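Local coordinates for tRNA nucleotidyl transferase-related protein (Thermotoga maritima, PDB 3H38), which probably adds the CCA sequence to the 3' end of tRNA as a class II, magnesium-dependent enzyme, this chain being the nucleotidyltransferase and RNA-binding part of a longer protein, at residues F67-K78 and L90-I100; V7-V15 and F43-I51. One frame throughout, in Å; residues are numbered along the deposited sequence.

Interaction 1 of 2, residues F67-K78 and L90-I100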
loop_
_atom_site.group_PDB
_atom_site.type_symbol
_atom_site.label_atom_id
_atom_site.label_comp_id
_atom_site.label_asym_id
_atom_site.label_seq_id
_atom_site.Cartn_x
_atom_site.Cartn_y
_atom_site.Cartn_z
ATOM N N PHE A 67 -6.021 32.278 -6.781
ATOM C CA PHE A 67 -6.397 31.601 -8.019
ATOM C C PHE A 67 -7.624 30.724 -7.797
ATOM O O PHE A 67 -8.577 30.774 -8.556
ATOM C CB PHE A 67 -5.229 30.755 -8.533
ATOM C CG PHE A 67 -5.489 30.132 -9.847
ATOM C CD1 PHE A 67 -5.093 30.762 -11.011
ATOM C CD2 PHE A 67 -6.154 28.921 -9.933
ATOM C CE1 PHE A 67 -5.350 30.197 -12.251
ATOM C CE2 PHE A 67 -6.417 28.331 -11.187
ATOM C CZ PHE A 67 -6.010 28.976 -12.341
ATOM N N ALA A 68 -7.586 29.900 -6.758
ATOM C CA ALA A 68 -8.738 29.075 -6.437
ATOM C C ALA A 68 -9.982 29.952 -6.250
ATOM O O ALA A 68 -11.044 29.633 -6.767
ATOM C CB ALA A 68 -8.461 28.228 -5.204
ATOM N N GLU A 69 -9.854 31.048 -5.527
ATOM C CA GLU A 69 -10.954 31.957 -5.309
ATOM C C GLU A 69 -11.504 32.495 -6.616
ATOM O O GLU A 69 -12.687 32.498 -6.857
ATOM C CB GLU A 69 -10.503 33.104 -4.411
ATOM C CG GLU A 69 -10.722 32.870 -2.928
ATOM C CD GLU A 69 -9.749 33.631 -2.043
ATOM O OE1 GLU A 69 -8.880 34.346 -2.558
ATOM O OE2 GLU A 69 -9.852 33.537 -0.811
ATOM N N TYR A 70 -10.610 32.963 -7.455
ATOM C CA TYR A 70 -10.955 33.471 -8.772
ATOM C C TYR A 70 -11.636 32.408 -9.612
ATOM O O TYR A 70 -12.682 32.660 -10.213
ATOM C CB TYR A 70 -9.703 33.943 -9.501
ATOM C CG TYR A 70 -10.020 34.624 -10.796
ATOM C CD1 TYR A 70 -10.631 35.868 -10.808
ATOM C CD2 TYR A 70 -9.727 34.022 -12.011
ATOM C CE1 TYR A 70 -10.934 36.505 -11.995
ATOM C CE2 TYR A 70 -10.028 34.649 -13.211
ATOM C CZ TYR A 70 -10.631 35.891 -13.194
ATOM O OH TYR A 70 -10.938 36.521 -14.376
ATOM N N ALA A 71 -11.017 31.227 -9.661
ATOM C CA ALA A 71 -11.588 30.065 -10.337
ATOM C C ALA A 71 -12.986 29.764 -9.812
ATOM O O ALA A 71 -13.893 29.435 -10.582
ATOM C CB ALA A 71 -10.688 28.842 -10.150
ATOM N N LYS A 72 -13.164 29.861 -8.502
ATOM C CA LYS A 72 -14.405 29.451 -7.892
ATOM C C LYS A 72 -15.593 30.184 -8.421
ATOM O O LYS A 72 -16.639 29.619 -8.521
ATOM C CB LYS A 72 -14.371 29.593 -6.382
ATOM C CG LYS A 72 -15.443 28.783 -5.693
ATOM C CD LYS A 72 -16.236 29.587 -4.720
ATOM C CE LYS A 72 -17.310 28.743 -4.098
ATOM N NZ LYS A 72 -17.210 28.631 -2.624
ATOM N N ARG A 73 -15.453 31.452 -8.746
ATOM C CA ARG A 73 -16.597 32.202 -9.189
ATOM C C ARG A 73 -16.989 32.010 -10.612
ATOM O O ARG A 73 -17.848 32.702 -11.111
ATOM C CB ARG A 73 -16.439 33.674 -8.931
ATOM C CG ARG A 73 -15.159 34.264 -9.242
ATOM C CD ARG A 73 -15.366 35.711 -9.422
ATOM N NE ARG A 73 -14.345 36.486 -8.760
ATOM C CZ ARG A 73 -13.792 37.576 -9.265
ATOM N NH1 ARG A 73 -14.176 38.024 -10.434
ATOM N NH2 ARG A 73 -12.861 38.218 -8.596
ATOM N N PHE A 74 -16.372 31.060 -11.274
ATOM C CA PHE A 74 -16.728 30.770 -12.651
ATOM C C PHE A 74 -16.929 29.281 -12.759
ATOM O O PHE A 74 -17.526 28.788 -13.718
ATOM C CB PHE A 74 -15.656 31.278 -13.614
ATOM C CG PHE A 74 -15.342 32.731 -13.434
ATOM C CD1 PHE A 74 -14.398 33.140 -12.510
ATOM C CD2 PHE A 74 -16.013 33.694 -14.163
ATOM C CE1 PHE A 74 -14.117 34.485 -12.329
ATOM C CE2 PHE A 74 -15.735 35.039 -13.984
ATOM C CZ PHE A 74 -14.787 35.433 -13.064
ATOM N N LEU A 75 -16.442 28.583 -11.738
ATOM C CA LEU A 75 -16.609 27.144 -11.608
ATOM C C LEU A 75 -17.264 26.843 -10.277
ATOM O O LEU A 75 -16.575 26.608 -9.286
ATOM C CB LEU A 75 -15.259 26.444 -11.658
ATOM C CG LEU A 75 -14.396 26.718 -12.882
ATOM C CD1 LEU A 75 -13.121 25.907 -12.780
ATOM C CD2 LEU A 75 -15.162 26.370 -14.144
ATOM N N PRO A 76 -18.603 26.852 -10.247
ATOM C CA PRO A 76 -19.354 26.660 -9.003
ATOM C C PRO A 76 -18.988 25.352 -8.309
ATOM O O PRO A 76 -19.267 24.263 -8.821
ATOM C CB PRO A 76 -20.807 26.625 -9.477
ATOM C CG PRO A 76 -20.798 27.380 -10.780
ATOM C CD PRO A 76 -19.487 27.042 -11.411
ATOM N N GLY A 77 -18.355 25.470 -7.149
ATOM C CA GLY A 77 -17.961 24.310 -6.371
ATOM C C GLY A 77 -17.583 24.682 -4.949
ATOM O O GLY A 77 -17.676 25.847 -4.555
ATOM N N LYS A 78 -17.129 23.701 -4.189
ATOM C CA LYS A 78 -16.748 23.941 -2.818
ATOM C C LYS A 78 -15.264 24.070 -2.653
ATOM O O LYS A 78 -14.504 23.241 -3.084
ATOM C CB LYS A 78 -17.297 22.844 -1.924
ATOM C CG LYS A 78 -16.365 22.303 -0.915
ATOM C CD LYS A 78 -16.918 21.013 -0.409
ATOM C CE LYS A 78 -16.429 20.701 0.978
ATOM N NZ LYS A 78 -16.361 19.252 1.168
ATOM N N LEU A 90 -10.631 22.670 -5.291
ATOM C CA LEU A 90 -11.966 23.090 -5.611
ATOM C C LEU A 90 -12.727 21.866 -6.023
ATOM O O LEU A 90 -12.380 21.179 -6.962
ATOM C CB LEU A 90 -11.984 24.139 -6.706
ATOM C CG LEU A 90 -13.236 24.945 -7.012
ATOM C CD1 LEU A 90 -13.988 25.354 -5.818
ATOM C CD2 LEU A 90 -12.902 26.141 -7.774
ATOM N N PHE A 91 -13.777 21.597 -5.282
ATOM C CA PHE A 91 -14.653 20.470 -5.555
ATOM C C PHE A 91 -15.855 20.932 -6.353
ATOM O O PHE A 91 -16.753 21.580 -5.814
ATOM C CB PHE A 91 -15.132 19.849 -4.247
ATOM C CG PHE A 91 -14.031 19.264 -3.418
ATOM C CD1 PHE A 91 -13.670 17.935 -3.567
ATOM C CD2 PHE A 91 -13.354 20.042 -2.491
ATOM C CE1 PHE A 91 -12.644 17.387 -2.799
ATOM C CE2 PHE A 91 -12.335 19.504 -1.726
ATOM C CZ PHE A 91 -11.977 18.171 -1.884
ATOM N N LEU A 92 -15.876 20.596 -7.636
ATOM C CA LEU A 92 -16.965 21.007 -8.513
ATOM C C LEU A 92 -18.192 20.123 -8.346
ATOM O O LEU A 92 -18.081 18.897 -8.285
ATOM C CB LEU A 92 -16.504 20.967 -9.962
ATOM C CG LEU A 92 -15.152 21.645 -10.127
ATOM C CD1 LEU A 92 -14.694 21.517 -11.562
ATOM C CD2 LEU A 92 -15.247 23.106 -9.678
ATOM N N LYS A 93 -19.361 20.752 -8.284
ATOM C CA LYS A 93 -20.615 20.029 -8.122
ATOM C C LYS A 93 -20.802 18.962 -9.203
ATOM O O LYS A 93 -21.382 17.901 -8.949
ATOM C CB LYS A 93 -21.787 21.008 -8.118
ATOM C CG LYS A 93 -21.710 22.037 -7.003
ATOM C CD LYS A 93 -21.716 21.363 -5.636
ATOM C CE LYS A 93 -22.984 20.542 -5.429
ATOM N NZ LYS A 93 -23.162 20.111 -4.014
ATOM N N GLY A 94 -20.298 19.247 -10.403
ATOM C CA GLY A 94 -20.357 18.301 -11.503
ATOM C C GLY A 94 -19.715 16.969 -11.160
ATOM O O GLY A 94 -19.937 15.971 -11.846
ATOM N N GLY A 95 -18.915 16.958 -10.095
ATOM C CA GLY A 95 -18.258 15.748 -9.631
ATOM C C GLY A 95 -16.760 15.882 -9.402
ATOM O O GLY A 95 -16.260 15.591 -8.319
ATOM N N LEU A 96 -16.042 16.332 -10.424
ATOM C CA LEU A 96 -14.584 16.304 -10.387
ATOM C C LEU A 96 -13.986 17.417 -9.525
ATOM O O LEU A 96 -14.635 18.429 -9.250
ATOM C CB LEU A 96 -14.001 16.330 -11.804
ATOM C CG LEU A 96 -12.960 15.232 -12.065
ATOM C CD1 LEU A 96 -12.577 15.186 -13.535
ATOM C CD2 LEU A 96 -11.721 15.369 -11.173
ATOM N N ARG A 97 -12.741 17.217 -9.104
ATOM C CA ARG A 97 -12.122 18.097 -8.124
ATOM C C ARG A 97 -10.719 18.588 -8.522
ATOM O O ARG A 97 -9.833 17.804 -8.888
ATOM C CB ARG A 97 -12.102 17.409 -6.758
ATOM C CG ARG A 97 -10.891 16.538 -6.492
ATOM C CD ARG A 97 -10.049 17.112 -5.374
ATOM N NE ARG A 97 -9.353 16.049 -4.654
ATOM C CZ ARG A 97 -8.918 16.155 -3.401
ATOM N NH1 ARG A 97 -9.110 17.281 -2.722
ATOM N NH2 ARG A 97 -8.294 15.137 -2.823
ATOM N N ILE A 98 -10.539 19.900 -8.428
ATOM C CA ILE A 98 -9.311 20.570 -8.828
ATOM C C ILE A 98 -8.374 20.787 -7.647
ATOM O O ILE A 98 -8.723 21.481 -6.695
ATOM C CB ILE A 98 -9.647 21.944 -9.434
ATOM C CG1 ILE A 98 -10.762 21.792 -10.474
ATOM C CG2 ILE A 98 -8.409 22.594 -10.032
ATOM C CD1 ILE A 98 -11.425 23.098 -10.885
ATOM N N ASP A 99 -7.197 20.178 -7.702
ATOM C CA ASP A 99 -6.139 20.486 -6.754
ATOM C C ASP A 99 -5.374 21.693 -7.297
ATOM O O ASP A 99 -5.175 21.831 -8.511
ATOM C CB ASP A 99 -5.200 19.294 -6.593
ATOM C CG ASP A 99 -5.852 18.113 -5.851
ATOM O OD1 ASP A 99 -6.524 18.353 -4.821
ATOM O OD2 ASP A 99 -5.680 16.945 -6.295
ATOM N N ILE A 100 -4.967 22.586 -6.406
ATOM C CA ILE A 100 -4.250 23.775 -6.832
ATOM C C ILE A 100 -3.172 24.098 -5.833
ATOM O O ILE A 100 -3.468 24.321 -4.658
ATOM C CB ILE A 100 -5.159 25.008 -6.908
ATOM C CG1 ILE A 100 -6.561 24.624 -7.351
ATOM C CG2 ILE A 100 -4.565 26.035 -7.853
ATOM C CD1 ILE A 100 -7.416 25.822 -7.715
#
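Leu90 pushes its two methyls into the angle between helix 64-72 and strand 77-80. CD2 sits over the backbone of the last helical turn, 3.6 Å from Lys72 CA, while CD1 lies 3.5 Å from Lys78 O. With CG anti to the backbone N (chi1 -167°), the isobutyl fork leaves its own strand and enters this angle, crossing the aliphatic part of Lys72 at about a right angle. Deeper along the helix, Ile100 takes over: its CD1 rests 3.6 Å from Ala68 CB, and its CG2 approaches Phe67 CD2 obliquely to that ring. At the other end Leu75 bridges two strands, since CB meets Leu92 CD2 at 3.9 Å and CD1 meets Ile98 CD1 at 3.8 Å.

The backbone supplies the polar part. Strands 77-80 and 87-92 form an antiparallel beta hairpin at the border of the mixed sheet of the nucleotidyltransferase head domain, and Lys78 with Phe91 is a hydrogen-bonded pair: Lys78 N donates to Phe91 O at 2.7 Å, and Phe91 N returns a nearly straight bond to Lys78 O (175° at the hydrogen). The Phe91 ring presents its edge to that same Lys78 O. Gly77 faces Leu92 in the adjoining non-hydrogen-bonded pair, its CA only 3.0 Å from Phe91 O; a side chain there would clash with that oxygen and with Leu92 CA.

A second shell surrounds them. The type I turn from Leu92 to Gly95 leads into strand 97-102, whose Ile98 packs on Ile56 and Ile58. Phe67, Ala71 and Leu75 also touch Leu26, Phe29 and Leu22 of helix 17-32 respectively. Between Ile98 and Ile100, Asp99, a magnesium-binding residue of this protein (no metal is bound here), accepts a hydrogen bond at OD1 from Ser89 OG.

Interaction 2 of 2, residues V7-V15 and F43-I51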
loop_
_atom_site.group_PDB
_atom_site.type_symbol
_atom_site.label_atom_id
_atom_site.label_comp_id
_atom_site.label_asym_id
_atom_site.label_seq_id
_atom_site.Cartn_x
_atom_site.Cartn_y
_atom_site.Cartn_z
ATOM N N VAL A 7 2.569 19.394 -27.230
ATOM C CA VAL A 7 1.810 18.141 -27.094
ATOM C C VAL A 7 0.308 18.365 -27.192
ATOM O O VAL A 7 -0.483 17.570 -26.680
ATOM C CB VAL A 7 2.134 17.347 -25.804
ATOM C CG1 VAL A 7 3.612 16.944 -25.760
ATOM C CG2 VAL A 7 1.730 18.107 -24.564
ATOM N N SER A 8 -0.061 19.440 -27.886
ATOM C CA SER A 8 -1.449 19.840 -28.085
ATOM C C SER A 8 -2.305 18.805 -28.757
ATOM O O SER A 8 -3.422 18.558 -28.324
ATOM C CB SER A 8 -1.528 21.153 -28.894
ATOM O OG SER A 8 -1.374 22.228 -28.003
ATOM N N LYS A 9 -1.804 18.214 -29.822
ATOM C CA LYS A 9 -2.516 17.194 -30.539
ATOM C C LYS A 9 -2.755 16.008 -29.663
ATOM O O LYS A 9 -3.859 15.543 -29.572
ATOM C CB LYS A 9 -1.745 16.770 -31.754
ATOM C CG LYS A 9 -1.872 17.663 -32.909
ATOM C CD LYS A 9 -0.963 17.221 -34.003
ATOM C CE LYS A 9 0.467 17.578 -33.702
ATOM N NZ LYS A 9 1.229 18.147 -34.840
ATOM N N LEU A 10 -1.734 15.576 -28.954
ATOM C CA LEU A 10 -1.811 14.453 -28.070
ATOM C C LEU A 10 -2.854 14.662 -26.989
ATOM O O LEU A 10 -3.551 13.763 -26.666
ATOM C CB LEU A 10 -0.442 14.227 -27.472
ATOM C CG LEU A 10 0.070 12.896 -26.953
ATOM C CD1 LEU A 10 0.516 12.926 -25.572
ATOM C CD2 LEU A 10 -0.835 11.754 -27.210
ATOM N N LEU A 11 -2.978 15.857 -26.459
ATOM C CA LEU A 11 -3.971 16.139 -25.426
ATOM C C LEU A 11 -5.381 16.017 -25.981
ATOM O O LEU A 11 -6.251 15.405 -25.353
ATOM C CB LEU A 11 -3.786 17.549 -24.857
ATOM C CG LEU A 11 -2.676 17.860 -23.848
ATOM C CD1 LEU A 11 -2.424 19.348 -23.827
ATOM C CD2 LEU A 11 -3.000 17.361 -22.430
ATOM N N VAL A 12 -5.619 16.618 -27.152
ATOM C CA VAL A 12 -6.963 16.597 -27.718
ATOM C C VAL A 12 -7.326 15.163 -28.090
ATOM O O VAL A 12 -8.475 14.740 -27.937
ATOM C CB VAL A 12 -7.161 17.601 -28.911
ATOM C CG1 VAL A 12 -6.205 18.771 -28.783
ATOM C CG2 VAL A 12 -6.978 16.914 -30.240
ATOM N N GLU A 13 -6.334 14.406 -28.543
ATOM C CA GLU A 13 -6.555 12.997 -28.818
ATOM C C GLU A 13 -6.919 12.234 -27.535
ATOM O O GLU A 13 -7.973 11.614 -27.456
ATOM C CB GLU A 13 -5.346 12.358 -29.500
ATOM C CG GLU A 13 -5.713 11.006 -30.090
ATOM C CD GLU A 13 -4.575 9.981 -30.105
ATOM O OE1 GLU A 13 -3.418 10.353 -30.414
ATOM O OE2 GLU A 13 -4.857 8.790 -29.825
ATOM N N ARG A 14 -6.085 12.272 -26.520
ATOM C CA ARG A 14 -6.283 11.432 -25.367
ATOM C C ARG A 14 -7.194 11.904 -24.261
ATOM O O ARG A 14 -7.705 11.110 -23.545
ATOM C CB ARG A 14 -4.934 11.096 -24.798
ATOM C CG ARG A 14 -3.960 10.695 -25.835
ATOM C CD ARG A 14 -3.154 9.578 -25.326
ATOM N NE ARG A 14 -2.809 8.632 -26.366
ATOM C CZ ARG A 14 -1.577 8.233 -26.612
ATOM N NH1 ARG A 14 -0.575 8.696 -25.890
ATOM N NH2 ARG A 14 -1.341 7.374 -27.577
ATOM N N VAL A 15 -7.394 13.185 -24.108
ATOM C CA VAL A 15 -8.129 13.695 -22.946
ATOM C C VAL A 15 -9.606 13.988 -23.251
ATOM O O VAL A 15 -9.946 14.519 -24.317
ATOM C CB VAL A 15 -7.412 14.942 -22.324
ATOM C CG1 VAL A 15 -7.910 15.239 -20.888
ATOM C CG2 VAL A 15 -5.888 14.732 -22.330
ATOM N N PHE A 43 -0.182 12.801 -14.014
ATOM C CA PHE A 43 -1.061 13.068 -15.133
ATOM C C PHE A 43 -0.308 13.260 -16.457
ATOM O O PHE A 43 -0.775 12.854 -17.519
ATOM C CB PHE A 43 -1.932 14.295 -14.888
ATOM C CG PHE A 43 -2.698 14.697 -16.104
ATOM C CD1 PHE A 43 -3.967 14.180 -16.339
ATOM C CD2 PHE A 43 -2.126 15.541 -17.052
ATOM C CE1 PHE A 43 -4.687 14.528 -17.492
ATOM C CE2 PHE A 43 -2.820 15.891 -18.212
ATOM C CZ PHE A 43 -4.110 15.380 -18.436
ATOM N N VAL A 44 0.836 13.920 -16.405
ATOM C CA VAL A 44 1.582 14.162 -17.629
ATOM C C VAL A 44 2.337 12.896 -18.084
ATOM O O VAL A 44 2.378 12.569 -19.277
ATOM C CB VAL A 44 2.547 15.352 -17.444
ATOM C CG1 VAL A 44 3.493 15.473 -18.638
ATOM C CG2 VAL A 44 1.750 16.631 -17.252
ATOM N N ARG A 45 2.961 12.215 -17.124
ATOM C CA ARG A 45 3.530 10.895 -17.332
ATOM C C ARG A 45 2.498 9.982 -18.010
ATOM O O ARG A 45 2.747 9.409 -19.084
ATOM C CB ARG A 45 3.898 10.310 -15.972
ATOM C CG ARG A 45 4.633 8.961 -15.989
ATOM C CD ARG A 45 4.570 8.363 -14.566
ATOM N NE ARG A 45 3.179 8.164 -14.140
ATOM C CZ ARG A 45 2.729 8.352 -12.899
ATOM N NH1 ARG A 45 3.560 8.741 -11.918
ATOM N NH2 ARG A 45 1.441 8.161 -12.638
ATOM N N ASP A 46 1.331 9.884 -17.375
ATOM C CA ASP A 46 0.258 9.017 -17.828
ATOM C C ASP A 46 -0.210 9.380 -19.236
ATOM O O ASP A 46 -0.351 8.503 -20.089
ATOM C CB ASP A 46 -0.876 9.001 -16.800
ATOM C CG ASP A 46 -0.438 8.348 -15.459
ATOM O OD1 ASP A 46 0.535 7.559 -15.465
ATOM O OD2 ASP A 46 -1.051 8.615 -14.397
ATOM N N LEU A 47 -0.391 10.671 -19.502
ATOM C CA LEU A 47 -0.757 11.120 -20.848
ATOM C C LEU A 47 0.212 10.564 -21.886
ATOM O O LEU A 47 -0.206 9.979 -22.896
ATOM C CB LEU A 47 -0.832 12.662 -20.948
ATOM C CG LEU A 47 -1.112 13.234 -22.351
ATOM C CD1 LEU A 47 -2.523 12.913 -22.788
ATOM C CD2 LEU A 47 -0.895 14.734 -22.399
ATOM N N LEU A 48 1.505 10.740 -21.639
ATOM C CA LEU A 48 2.520 10.349 -22.620
ATOM C C LEU A 48 2.602 8.812 -22.766
ATOM O O LEU A 48 2.860 8.306 -23.857
ATOM C CB LEU A 48 3.878 10.947 -22.251
ATOM C CG LEU A 48 3.980 12.490 -22.306
ATOM C CD1 LEU A 48 5.276 12.986 -21.733
ATOM C CD2 LEU A 48 3.827 13.024 -23.750
ATOM N N LEU A 49 2.374 8.081 -21.674
ATOM C CA LEU A 49 2.298 6.606 -21.728
ATOM C C LEU A 49 0.974 6.126 -22.299
ATOM O O LEU A 49 0.809 4.944 -22.573
ATOM C CB LEU A 49 2.509 5.967 -20.343
ATOM C CG LEU A 49 3.958 6.058 -19.855
ATOM C CD1 LEU A 49 4.087 5.685 -18.391
ATOM C CD2 LEU A 49 4.902 5.220 -20.754
ATOM N N GLY A 50 0.039 7.052 -22.491
ATOM C CA GLY A 50 -1.288 6.704 -22.950
ATOM C C GLY A 50 -2.037 5.919 -21.891
ATOM O O GLY A 50 -2.716 4.933 -22.198
ATOM N N ILE A 51 -1.912 6.355 -20.641
ATOM C CA ILE A 51 -2.567 5.707 -19.511
ATOM C C ILE A 51 -3.613 6.626 -18.902
ATOM O O ILE A 51 -3.291 7.695 -18.411
ATOM C CB ILE A 51 -1.551 5.344 -18.415
ATOM C CG1 ILE A 51 -0.629 4.227 -18.901
ATOM C CG2 ILE A 51 -2.266 4.946 -17.103
ATOM C CD1 ILE A 51 0.398 3.791 -17.847
#
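Helix 8-14 meets helix 42-49 almost perpendicularly: the axes of the two short segments cross at 84° and approach to 10.5 Å, with Arg14 and Leu47 holding the nearest pair of CA atoms. Leu47 is the side chain met by Leu10, Leu11, Arg14 and Val15. Its CG is anti to the backbone N (chi1 176°), the branch spreading over one side of helix 8-14. Leu10 comes at it tip to tip, CD1 standing 3.6 Å from Leu47 CG, and the same methyl turns a second flank to Leu48 CD2. Leu11 crosses at about a right angle, the close 3.4 Å between its CD2 and Leu47 CD2 marking tight packing. The other methyl of Leu47, CD1, lies 3.6 Å from Arg14 CB and also touches Val15 CG2. An alanine at Leu47 is likely to leave a gap among Leu10, Leu11 and Val15, their methyls deprived of a partner.

Arg14 adds the polar link, although its side chain is poorly ordered. NH1 donates to Leu47 O at 3.3 Å, nearly in line with the C=O bond but bent at the hydrogen to 145°, while Gly50 CA lies over one face of the guanidinium. Leu47 O also accepts from Gly50 N at 3.0 Å, so it has two donors at a helix end closed by a Schellman motif, with positive phi at Gly50.

Leu47 and Val7 share Ile138 of strand 137-139, and Phe43 meets Phe23 edge-to-face. Arg45 forms a salt bridge with Asp46, NE and NH2 both reaching OD1. Helix 42-49 follows strand 37-40 in the nucleotidyltransferase head fold and, through Arg45, which binds CTP and ATP in this protein although no nucleotide is bound here, contributes to its nucleotide site.

In the fold
From the N terminus, strand 4-6 and helix 8-14 come first, and interaction 2 closes a loop that runs through helix 17-32 and strand 37-40 before helix 42-49 returns to the start. Interaction 1 opens only later, joining helix 64-72 and strand 77-80 to strands 87-92 and 97-102 across a short, strand-rich connection. The two loops therefore follow in series, neither enclosing nor crossing the other. The centres of interactions 1 and 2 are about 23 Å apart, and they do not touch. Helix 17-32, within the loop of interaction 2, touches residues of both. Interaction 2 packs helix 8-14 against the helix that bears nucleotide-binding Arg45; interaction 1 ties the sheet border to the strand bearing Asp99.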